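Local coordinates for activating signal cointegrator 1 complex subunit 2 (Homo sapiens, PDB 6YXQ), which binds polyubiquitin chains and, as a subunit of the ASCC complex, recruits ASCC3 and ALKBH3 to sites of DNA damage, at residues W82-V85 against I86-T90; Q272-K276 against H277-Y281; K299-R302 against L303-S306; E364-F367 against L368-D372. All blocks are in the same frame, centred on the assembly; numbering follows the deposited sequence.

How the contacts relate
In this N-terminal part of ASCC2, largely helical, the four contacts come in series along the chain, all local, marking places where a helix ends, starts or continues. Contact 1 joins helix 78-87 to helix 89-101; its centre is about 36 Å from that of contact 2 and about 50 Å from those of contacts 3 and 4, which lie across the centre of the chain. Contacts 2 and 3 sit at the two ends of helix 279-300, with centres about 36 Å apart. Contact 4, on helix 365-374, meets contact 2 where Tyr281 CE1 comes 3.9 Å from Glu364 OE2. The ASCC3 chain packs against contact 3, so one of these helix ends lies at the subunit interface.

Contact 1: residues W82-V85 against I86-T90; sequences WCQV and IFDET
Gln84 and Asp88 both swing CG away from their own backbone nitrogens (chi1 -165° and -172°), and a bend at chi2 of the glutamine then brings its amide alongside the aspartate. The two side chains run in the same direction, with amide and carboxylate planes turned 75° apart, and Gln84 NE2 ends 2.9 Å from Asp88 OD2. The other end of the amide has a partner outside the turn: Gln84 OE1 accepts from the backbone N of Ala37. Beneath this pair the backbone closes the last turn of helix 78-87, where Asp88 N donates to Gln84 O at 2.9 Å and Phe87 N to Cys83 O at 3.0 Å. On another side of the turn, Ile86 sends CG1 to the edge of the Trp82 indole, 4.2 Å from CE3, while its CG2 lies over the middle of the Phe87 ring. Val85 CG2 adds an apolar touch to Ile86 CG1 at 4.0 Å. Phe150, Ile153 and Leu154 of helix 147-156 pack against Trp82. Asp88 faces both ways along the chain: its N-H finishes one helix, and its OD1 weakly accepts from Thr90 N, 2.8 Å away, at the start of the next. The arrangement is typical of a tight helix-to-helix junction in which a single aspartate ends helix 78-87 and serves as the N-cap of helix 89-101.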
loop_
_atom_site.group_PDB
_atom_site.type_symbol
_atom_site.label_atom_id
_atom_site.label_comp_id
_atom_site.label_asym_id
_atom_site.label_seq_id
_atom_site.Cartn_x
_atom_site.Cartn_y
_atom_site.Cartn_z
ATOM N N TRP B 82 7.721 -8.404 -16.356
ATOM C CA TRP B 82 8.966 -7.774 -15.934
ATOM C C TRP B 82 9.398 -6.695 -16.920
ATOM O O TRP B 82 9.891 -5.636 -16.509
ATOM C CB TRP B 82 10.050 -8.834 -15.757
ATOM C CG TRP B 82 10.070 -9.410 -14.375
ATOM C CD1 TRP B 82 9.675 -10.662 -14.000
ATOM C CD2 TRP B 82 10.500 -8.748 -13.181
ATOM N NE1 TRP B 82 9.839 -10.822 -12.645
ATOM C CE2 TRP B 82 10.344 -9.661 -12.119
ATOM C CE3 TRP B 82 11.011 -7.474 -12.907
ATOM C CZ2 TRP B 82 10.676 -9.339 -10.803
ATOM C CZ3 TRP B 82 11.339 -7.154 -11.600
ATOM C CH2 TRP B 82 11.170 -8.082 -10.566
ATOM N N CYS B 83 9.215 -6.939 -18.221
ATOM C CA CYS B 83 9.446 -5.888 -19.208
ATOM C C CYS B 83 8.626 -4.651 -18.877
ATOM O O CYS B 83 9.148 -3.526 -18.858
ATOM C CB CYS B 83 9.095 -6.387 -20.610
ATOM S SG CYS B 83 10.275 -7.526 -21.331
ATOM N N GLN B 84 7.334 -4.845 -18.611
ATOM C CA GLN B 84 6.463 -3.715 -18.313
ATOM C C GLN B 84 6.953 -2.958 -17.085
ATOM O O GLN B 84 7.105 -1.732 -17.124
ATOM C CB GLN B 84 5.025 -4.202 -18.126
ATOM C CG GLN B 84 3.980 -3.097 -18.158
ATOM C CD GLN B 84 3.754 -2.537 -19.548
ATOM O OE1 GLN B 84 4.119 -3.155 -20.546
ATOM N NE2 GLN B 84 3.146 -1.360 -19.618
ATOM N N VAL B 85 7.246 -3.678 -15.994
ATOM C CA VAL B 85 7.607 -3.003 -14.744
ATOM C C VAL B 85 8.938 -2.276 -14.881
ATOM O O VAL B 85 9.150 -1.216 -14.275
ATOM C CB VAL B 85 7.627 -3.987 -13.555
ATOM C CG1 VAL B 85 6.328 -4.757 -13.476
ATOM C CG2 VAL B 85 8.815 -4.920 -13.622
ATOM N N ILE B 86 9.855 -2.820 -15.679
ATOM C CA ILE B 86 11.154 -2.178 -15.794
ATOM C C ILE B 86 11.072 -0.951 -16.692
ATOM O O ILE B 86 11.671 0.086 -16.389
ATOM C CB ILE B 86 12.194 -3.196 -16.292
ATOM C CG1 ILE B 86 12.438 -4.260 -15.222
ATOM C CG2 ILE B 86 13.492 -2.501 -16.669
ATOM C CD1 ILE B 86 13.461 -5.290 -15.618
ATOM N N PHE B 87 10.309 -1.023 -17.787
ATOM C CA PHE B 87 10.433 -0.011 -18.828
ATOM C C PHE B 87 9.303 1.007 -18.857
ATOM O O PHE B 87 9.464 2.052 -19.500
ATOM C CB PHE B 87 10.556 -0.687 -20.200
ATOM C CG PHE B 87 11.855 -1.419 -20.387
ATOM C CD1 PHE B 87 13.022 -0.723 -20.661
ATOM C CD2 PHE B 87 11.916 -2.794 -20.260
ATOM C CE1 PHE B 87 14.216 -1.387 -20.817
ATOM C CE2 PHE B 87 13.110 -3.462 -20.416
ATOM C CZ PHE B 87 14.260 -2.759 -20.695
ATOM N N ASP B 88 8.180 0.753 -18.180
ATOM C CA ASP B 88 7.063 1.688 -18.138
ATOM C C ASP B 88 7.186 2.530 -16.878
ATOM O O ASP B 88 6.937 2.043 -15.772
ATOM C CB ASP B 88 5.729 0.948 -18.163
ATOM C CG ASP B 88 4.548 1.883 -18.317
ATOM O OD1 ASP B 88 4.702 3.096 -18.066
ATOM O OD2 ASP B 88 3.460 1.408 -18.691
ATOM N N GLU B 89 7.546 3.803 -17.047
ATOM C CA GLU B 89 7.677 4.671 -15.886
ATOM C C GLU B 89 6.321 4.962 -15.252
ATOM O O GLU B 89 6.238 5.102 -14.027
ATOM C CB GLU B 89 8.396 5.966 -16.271
ATOM C CG GLU B 89 7.586 6.917 -17.130
ATOM C CD GLU B 89 8.187 8.307 -17.180
ATOM O OE1 GLU B 89 9.429 8.427 -17.099
ATOM O OE2 GLU B 89 7.414 9.282 -17.296
ATOM N N THR B 90 5.250 5.018 -16.051
ATOM C CA THR B 90 3.928 5.303 -15.497
ATOM C C THR B 90 3.531 4.266 -14.455
ATOM O O THR B 90 2.928 4.606 -13.431
ATOM C CB THR B 90 2.875 5.366 -16.609
ATOM O OG1 THR B 90 2.664 4.058 -17.161
ATOM C CG2 THR B 90 3.317 6.317 -17.710
#

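Contact 2: residues Q272-K276 against H277-Y281; sequences QTFQK and HDFCY
A tight type I turn, from Gln275 to Asp278, connects the short helix 271-275 to the long helix 279-300, and Phe274, Gln275, Phe279 and Cys280 meet around it. On the buried side the two phenylalanines form a T-shaped pair: the edge of Phe274 is directed at the face of Phe279, with centroids 5.0 Å apart and planes at 85°. Phe274 CD2 makes the approach, lying over the centre of the Phe279 ring, 3.7 Å from its CD1. Leu260 of helix 243-266 packs on both phenylalanines. On another side Gln275, bent at chi2 (51°), reaches across the turn with its amide. Its OE1 receives Cys280 N at 3.1 Å in a nearly straight bond (165°), on a lone pair in the carbonyl plane. Asp278 N to Gln275 O closes the turn, and His277 N to Phe274 O, one residue earlier, precedes it; each bond is 2.9 Å. His277 lies beside the extended chain of Lys276, and Asp199 of helix 193-216 takes both of their polar ends. An alanine in place of Gln275 would probably leave Cys280 N without its acceptor and open a gap beside the cysteine. The side chain of Asp278, at the N-cap position, makes no capping bond, and a neutral amide from the preceding helix meets a backbone N-H at the start of the next, without a charge.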
loop_
_atom_site.group_PDB
_atom_site.type_symbol
_atom_site.label_atom_id
_atom_site.label_comp_id
_atom_site.label_asym_id
_atom_site.label_seq_id
_atom_site.Cartn_x
_atom_site.Cartn_y
_atom_site.Cartn_z
ATOM N N GLN B 272 20.157 -2.323 13.772
ATOM C CA GLN B 272 21.521 -1.853 13.976
ATOM C C GLN B 272 21.786 -0.603 13.154
ATOM O O GLN B 272 22.374 0.364 13.656
ATOM C CB GLN B 272 22.524 -2.951 13.639
ATOM C CG GLN B 272 23.962 -2.554 13.924
ATOM C CD GLN B 272 24.220 -2.226 15.392
ATOM O OE1 GLN B 272 24.277 -1.056 15.779
ATOM N NE2 GLN B 272 24.388 -3.263 16.210
ATOM N N THR B 273 21.328 -0.586 11.900
ATOM C CA THR B 273 21.404 0.641 11.114
ATOM C C THR B 273 20.801 1.810 11.881
ATOM O O THR B 273 21.388 2.897 11.930
ATOM C CB THR B 273 20.698 0.452 9.770
ATOM O OG1 THR B 273 21.147 -0.768 9.168
ATOM C CG2 THR B 273 20.992 1.621 8.840
ATOM N N PHE B 274 19.652 1.586 12.529
ATOM C CA PHE B 274 19.045 2.621 13.361
ATOM C C PHE B 274 19.957 2.995 14.523
ATOM O O PHE B 274 20.205 4.179 14.780
ATOM C CB PHE B 274 17.691 2.152 13.892
ATOM C CG PHE B 274 16.540 2.415 12.965
ATOM C CD1 PHE B 274 16.315 1.601 11.867
ATOM C CD2 PHE B 274 15.662 3.455 13.209
ATOM C CE1 PHE B 274 15.247 1.831 11.019
ATOM C CE2 PHE B 274 14.592 3.694 12.358
ATOM C CZ PHE B 274 14.383 2.879 11.262
ATOM N N GLN B 275 20.472 1.996 15.238
ATOM C CA GLN B 275 21.215 2.314 16.450
ATOM C C GLN B 275 22.564 2.946 16.139
ATOM O O GLN B 275 23.108 3.665 16.980
ATOM C CB GLN B 275 21.379 1.061 17.310
ATOM C CG GLN B 275 21.977 1.330 18.684
ATOM C CD GLN B 275 21.277 2.442 19.442
ATOM O OE1 GLN B 275 20.067 2.627 19.331
ATOM N NE2 GLN B 275 22.045 3.190 20.226
ATOM N N LYS B 276 23.101 2.714 14.940
ATOM C CA LYS B 276 24.297 3.427 14.511
ATOM C C LYS B 276 24.099 4.936 14.594
ATOM O O LYS B 276 25.069 5.685 14.760
ATOM C CB LYS B 276 24.664 2.994 13.089
ATOM C CG LYS B 276 25.292 4.063 12.216
ATOM C CD LYS B 276 25.892 3.447 10.964
ATOM C CE LYS B 276 26.390 4.509 10.004
ATOM N NZ LYS B 276 27.134 3.894 8.877
ATOM N N HIS B 277 22.850 5.397 14.516
ATOM C CA HIS B 277 22.533 6.817 14.599
ATOM C C HIS B 277 21.997 7.208 15.971
ATOM O O HIS B 277 21.250 8.185 16.086
ATOM C CB HIS B 277 21.537 7.204 13.506
ATOM C CG HIS B 277 22.121 7.213 12.125
ATOM N ND1 HIS B 277 22.455 8.376 11.466
ATOM C CD2 HIS B 277 22.429 6.201 11.280
ATOM C CE1 HIS B 277 22.939 8.081 10.273
ATOM N NE2 HIS B 277 22.933 6.768 10.135
ATOM N N ASP B 278 22.362 6.456 17.011
ATOM C CA ASP B 278 22.019 6.783 18.397
ATOM C C ASP B 278 20.505 6.908 18.583
ATOM O O ASP B 278 20.007 7.861 19.186
ATOM C CB ASP B 278 22.742 8.057 18.845
ATOM C CG ASP B 278 22.798 8.202 20.358
ATOM O OD1 ASP B 278 22.684 7.173 21.066
ATOM O OD2 ASP B 278 22.954 9.349 20.834
ATOM N N PHE B 279 19.768 5.917 18.072
ATOM C CA PHE B 279 18.314 6.046 17.995
ATOM C C PHE B 279 17.642 5.853 19.352
ATOM O O PHE B 279 16.727 6.611 19.701
ATOM C CB PHE B 279 17.743 5.057 16.977
ATOM C CG PHE B 279 16.401 5.457 16.437
ATOM C CD1 PHE B 279 16.303 6.344 15.380
ATOM C CD2 PHE B 279 15.238 4.954 16.992
ATOM C CE1 PHE B 279 15.065 6.723 14.883
ATOM C CE2 PHE B 279 13.994 5.328 16.502
ATOM C CZ PHE B 279 13.909 6.216 15.446
ATOM N N CYS B 280 18.072 4.844 20.118
ATOM C CA CYS B 280 17.480 4.592 21.432
ATOM C C CYS B 280 17.496 5.831 22.312
ATOM O O CYS B 280 16.503 6.132 22.984
ATOM C CB CYS B 280 18.212 3.451 22.141
ATOM S SG CYS B 280 17.889 1.811 21.500
ATOM N N TYR B 281 18.622 6.551 22.343
ATOM C CA TYR B 281 18.674 7.764 23.149
ATOM C C TYR B 281 17.818 8.866 22.538
ATOM O O TYR B 281 17.142 9.612 23.261
ATOM C CB TYR B 281 20.113 8.253 23.315
ATOM C CG TYR B 281 20.179 9.638 23.926
ATOM C CD1 TYR B 281 19.798 9.851 25.245
ATOM C CD2 TYR B 281 20.576 10.737 23.176
ATOM C CE1 TYR B 281 19.829 11.113 25.807
ATOM C CE2 TYR B 281 20.612 12.008 23.731
ATOM C CZ TYR B 281 20.237 12.188 25.046
ATOM O OH TYR B 281 20.268 13.446 25.603
#

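Contact 3: residues K299-R302 against L303-S306; sequences KKRR and LEDS
Arg301 and Glu304, three residues apart, close the turn that follows helix 279-300 with a backbone bond and a salt bridge. Glu304 N donates to Arg301 O at 3.1 Å. Over this bond the two side chains cross, and one carboxylate oxygen takes two donors: Arg301 NH2 lies 3.3 Å from Glu304 OE2, and NE makes a weak bond of 3.3 Å to the same atom. OE2 sits at the edge of the guanidinium, in its plane, and is met on its syn side, while the two flat groups are turned 51° apart. A bend at chi3 of the arginine (54°) brings that edge back over the turn. The third guanidinium nitrogen, NH1, has its stronger partner outside the turn, in the carbonyl of Met241. Replacing Arg301 by a leucine would probably leave the Glu304 carboxylate without its cationic mate and the Met241 carbonyl without this donor. Arg302, by contrast, lays its guanidinium flat against Leu303, whose CD2 stands over the centre of the group, 3.5 Å from CZ; the same arginine packs on Leu186 of the ASCC3 chain. Asp305 OD1 caps the start of helix 306-340 by accepting from Leu308 N. The chemistry implies a division of labour between neighbouring arginines: Arg301 divides its donors between Glu304 within the turn and the Met241 carbonyl outside it, while Arg302 has Leu303 over one face of its guanidinium.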
loop_
_atom_site.group_PDB
_atom_site.type_symbol
_atom_site.label_atom_id
_atom_site.label_comp_id
_atom_site.label_asym_id
_atom_site.label_seq_id
_atom_site.Cartn_x
_atom_site.Cartn_y
_atom_site.Cartn_z
ATOM N N LYS B 299 -5.103 17.241 27.934
ATOM C CA LYS B 299 -5.982 17.133 29.093
ATOM C C LYS B 299 -6.651 18.466 29.400
ATOM O O LYS B 299 -7.872 18.530 29.597
ATOM C CB LYS B 299 -5.190 16.625 30.300
ATOM C CG LYS B 299 -4.890 15.138 30.234
ATOM C CD LYS B 299 -4.630 14.551 31.604
ATOM C CE LYS B 299 -3.209 14.818 32.061
ATOM N NZ LYS B 299 -2.595 13.595 32.653
ATOM N N LYS B 300 -5.866 19.549 29.427
ATOM C CA LYS B 300 -6.403 20.862 29.774
ATOM C C LYS B 300 -7.466 21.303 28.781
ATOM O O LYS B 300 -8.535 21.785 29.172
ATOM C CB LYS B 300 -5.275 21.893 29.832
ATOM C CG LYS B 300 -4.667 22.103 31.205
ATOM C CD LYS B 300 -3.176 22.410 31.110
ATOM C CE LYS B 300 -2.888 23.482 30.069
ATOM N NZ LYS B 300 -1.433 23.784 29.982
ATOM N N ARG B 301 -7.195 21.143 27.485
ATOM C CA ARG B 301 -8.070 21.679 26.452
ATOM C C ARG B 301 -9.109 20.675 25.956
ATOM O O ARG B 301 -9.722 20.913 24.910
ATOM C CB ARG B 301 -7.227 22.190 25.277
ATOM C CG ARG B 301 -6.091 23.119 25.693
ATOM C CD ARG B 301 -5.121 23.397 24.553
ATOM N NE ARG B 301 -5.794 23.904 23.360
ATOM C CZ ARG B 301 -5.173 24.488 22.340
ATOM N NH1 ARG B 301 -3.858 24.652 22.365
ATOM N NH2 ARG B 301 -5.866 24.911 21.294
ATOM N N ARG B 302 -9.299 19.552 26.661
ATOM C CA ARG B 302 -10.305 18.565 26.259
ATOM C C ARG B 302 -11.687 19.156 25.966
ATOM O O ARG B 302 -12.391 18.654 25.078
ATOM C CB ARG B 302 -10.420 17.473 27.329
ATOM C CG ARG B 302 -11.077 17.896 28.637
ATOM C CD ARG B 302 -11.197 16.709 29.584
ATOM N NE ARG B 302 -12.345 16.816 30.479
ATOM C CZ ARG B 302 -13.558 16.344 30.204
ATOM N NH1 ARG B 302 -14.540 16.488 31.085
ATOM N NH2 ARG B 302 -13.792 15.733 29.048
ATOM N N LEU B 303 -12.110 20.197 26.690
ATOM C CA LEU B 303 -13.488 20.662 26.515
ATOM C C LEU B 303 -13.638 21.690 25.401
ATOM O O LEU B 303 -14.774 22.009 25.026
ATOM C CB LEU B 303 -14.053 21.222 27.832
ATOM C CG LEU B 303 -13.945 20.268 29.026
ATOM C CD1 LEU B 303 -13.783 21.028 30.335
ATOM C CD2 LEU B 303 -15.128 19.299 29.087
ATOM N N GLU B 304 -12.531 22.211 24.867
ATOM C CA GLU B 304 -12.605 22.950 23.613
ATOM C C GLU B 304 -13.227 22.088 22.523
ATOM O O GLU B 304 -14.049 22.565 21.732
ATOM C CB GLU B 304 -11.215 23.428 23.191
ATOM C CG GLU B 304 -10.525 24.351 24.187
ATOM C CD GLU B 304 -9.246 24.968 23.634
ATOM O OE1 GLU B 304 -8.572 25.718 24.379
ATOM O OE2 GLU B 304 -8.917 24.702 22.453
ATOM N N ASP B 305 -12.852 20.808 22.478
ATOM C CA ASP B 305 -13.487 19.852 21.571
ATOM C C ASP B 305 -13.423 18.465 22.216
ATOM O O ASP B 305 -12.469 17.712 22.009
ATOM C CB ASP B 305 -12.840 19.859 20.197
ATOM C CG ASP B 305 -13.739 19.268 19.138
ATOM O OD1 ASP B 305 -14.466 18.297 19.446
ATOM O OD2 ASP B 305 -13.716 19.769 17.998
ATOM N N SER B 306 -14.426 18.173 23.042
ATOM C CA SER B 306 -14.834 16.829 23.447
ATOM C C SER B 306 -14.273 15.695 22.590
ATOM O O SER B 306 -13.458 14.898 23.069
ATOM C CB SER B 306 -16.364 16.756 23.443
ATOM O OG SER B 306 -16.837 15.425 23.551
#

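Contact 4: residues E364-F367 against L368-D372; sequences EKRF and LRDYD
Arg366 and Asp370, one turn apart on helix 365-374, cross at an angle, with guanidinium and carboxylate planes 68° from each other. The arginine bends at chi2 (59°), which turns its NE edge to the acid. Asp370 OD2 lies in the guanidinium plane, 2.7 Å from NE along a nearly straight bond, while NH2 adds a weak bond at 3.4 Å. Arg369 comes up from another side and places one face of its guanidinium over the aliphatic chain of Arg366, with NH1 3.6 Å from CD. This is contact with a methylene; the like charges stay further apart, Arg366 NE and Arg369 NH1 being 4.2 Å from each other. Phe367 and Tyr371 run side by side, rings 19° from parallel yet slid so far that they barely overlap. The closer approach is a CH-pi contact, Tyr371 CB standing over the Phe367 face, 4.0 Å from CZ. Glu295 of helix 279-300 shares Arg366 through a salt bridge with NH2, and Tyr287 OH of the same helix hydrogen-bonds Asp370 OD2. Phe327 of helix 306-340 meets both rings edge to face; the short helix thus packs against these two helices, while Leu368 faces helix 394-408.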
loop_
_atom_site.group_PDB
_atom_site.type_symbol
_atom_site.label_atom_id
_atom_site.label_comp_id
_atom_site.label_asym_id
_atom_site.label_seq_id
_atom_site.Cartn_x
_atom_site.Cartn_y
_atom_site.Cartn_z
ATOM N N GLU B 364 16.264 10.427 32.109
ATOM C CA GLU B 364 14.964 10.538 31.444
ATOM C C GLU B 364 13.896 9.784 32.239
ATOM O O GLU B 364 13.359 8.759 31.811
ATOM C CB GLU B 364 15.060 10.018 30.017
ATOM C CG GLU B 364 16.363 10.347 29.320
ATOM C CD GLU B 364 16.552 11.829 29.100
ATOM O OE1 GLU B 364 15.557 12.577 29.164
ATOM O OE2 GLU B 364 17.703 12.252 28.866
ATOM N N LYS B 365 13.558 10.351 33.403
ATOM C CA LYS B 365 12.812 9.594 34.409
ATOM C C LYS B 365 11.400 9.249 33.941
ATOM O O LYS B 365 10.911 8.144 34.203
ATOM C CB LYS B 365 12.772 10.367 35.724
ATOM C CG LYS B 365 14.136 10.579 36.371
ATOM C CD LYS B 365 14.063 11.616 37.494
ATOM C CE LYS B 365 13.324 11.078 38.723
ATOM N NZ LYS B 365 13.275 12.067 39.837
ATOM N N ARG B 366 10.729 10.170 33.247
ATOM C CA ARG B 366 9.378 9.883 32.769
ATOM C C ARG B 366 9.394 8.786 31.713
ATOM O O ARG B 366 8.574 7.860 31.745
ATOM C CB ARG B 366 8.729 11.150 32.211
ATOM C CG ARG B 366 7.477 10.894 31.381
ATOM C CD ARG B 366 6.404 10.185 32.188
ATOM N NE ARG B 366 5.282 9.782 31.352
ATOM C CZ ARG B 366 4.169 10.495 31.213
ATOM N NH1 ARG B 366 4.035 11.646 31.863
ATOM N NH2 ARG B 366 3.190 10.059 30.427
ATOM N N PHE B 367 10.313 8.878 30.755
ATOM C CA PHE B 367 10.444 7.800 29.787
ATOM C C PHE B 367 10.852 6.504 30.470
ATOM O O PHE B 367 10.361 5.428 30.115
ATOM C CB PHE B 367 11.460 8.164 28.713
ATOM C CG PHE B 367 11.949 6.981 27.939
ATOM C CD1 PHE B 367 11.183 6.444 26.921
ATOM C CD2 PHE B 367 13.163 6.389 28.243
ATOM C CE1 PHE B 367 11.622 5.347 26.209
ATOM C CE2 PHE B 367 13.607 5.291 27.536
ATOM C CZ PHE B 367 12.835 4.771 26.518
ATOM N N LEU B 368 11.766 6.580 31.441
ATOM C CA LEU B 368 12.210 5.370 32.118
ATOM C C LEU B 368 11.048 4.681 32.813
ATOM O O LEU B 368 10.887 3.461 32.718
ATOM C CB LEU B 368 13.314 5.695 33.122
ATOM C CG LEU B 368 14.664 5.020 32.870
ATOM C CD1 LEU B 368 15.593 5.282 34.042
ATOM C CD2 LEU B 368 14.504 3.526 32.621
ATOM N N ARG B 369 10.220 5.458 33.509
ATOM C CA ARG B 369 9.102 4.895 34.260
ATOM C C ARG B 369 8.144 4.147 33.339
ATOM O O ARG B 369 7.823 2.976 33.574
ATOM C CB ARG B 369 8.397 6.024 35.012
ATOM C CG ARG B 369 7.099 5.666 35.699
ATOM C CD ARG B 369 6.249 6.920 35.922
ATOM N NE ARG B 369 7.047 8.139 36.051
ATOM C CZ ARG B 369 6.565 9.368 35.894
ATOM N NH1 ARG B 369 5.283 9.544 35.595
ATOM N NH2 ARG B 369 7.365 10.420 36.030
ATOM N N ASP B 370 7.709 4.801 32.259
ATOM C CA ASP B 370 6.771 4.193 31.315
ATOM C C ASP B 370 7.393 2.997 30.596
ATOM O O ASP B 370 6.753 1.939 30.445
ATOM C CB ASP B 370 6.315 5.249 30.302
ATOM C CG ASP B 370 5.522 6.387 30.946
ATOM O OD1 ASP B 370 5.215 6.318 32.160
ATOM O OD2 ASP B 370 5.215 7.366 30.234
ATOM N N TYR B 371 8.641 3.149 30.142
ATOM C CA TYR B 371 9.329 2.056 29.465
ATOM C C TYR B 371 9.483 0.849 30.376
ATOM O O TYR B 371 9.319 -0.289 29.932
ATOM C CB TYR B 371 10.703 2.507 28.968
ATOM C CG TYR B 371 11.519 1.357 28.428
ATOM C CD1 TYR B 371 11.260 0.838 27.170
ATOM C CD2 TYR B 371 12.524 0.772 29.181
ATOM C CE1 TYR B 371 11.982 -0.222 26.671
ATOM C CE2 TYR B 371 13.254 -0.292 28.689
ATOM C CZ TYR B 371 12.976 -0.783 27.429
ATOM O OH TYR B 371 13.690 -1.844 26.919
ATOM N N ASP B 372 9.851 1.071 31.640
ATOM C CA ASP B 372 9.947 -0.028 32.590
ATOM C C ASP B 372 8.586 -0.662 32.830
ATOM O O ASP B 372 8.482 -1.885 32.984
ATOM C CB ASP B 372 10.540 0.472 33.902
ATOM C CG ASP B 372 10.784 -0.646 34.885
ATOM O OD1 ASP B 372 11.612 -1.534 34.586
ATOM O OD2 ASP B 372 10.139 -0.642 35.954
#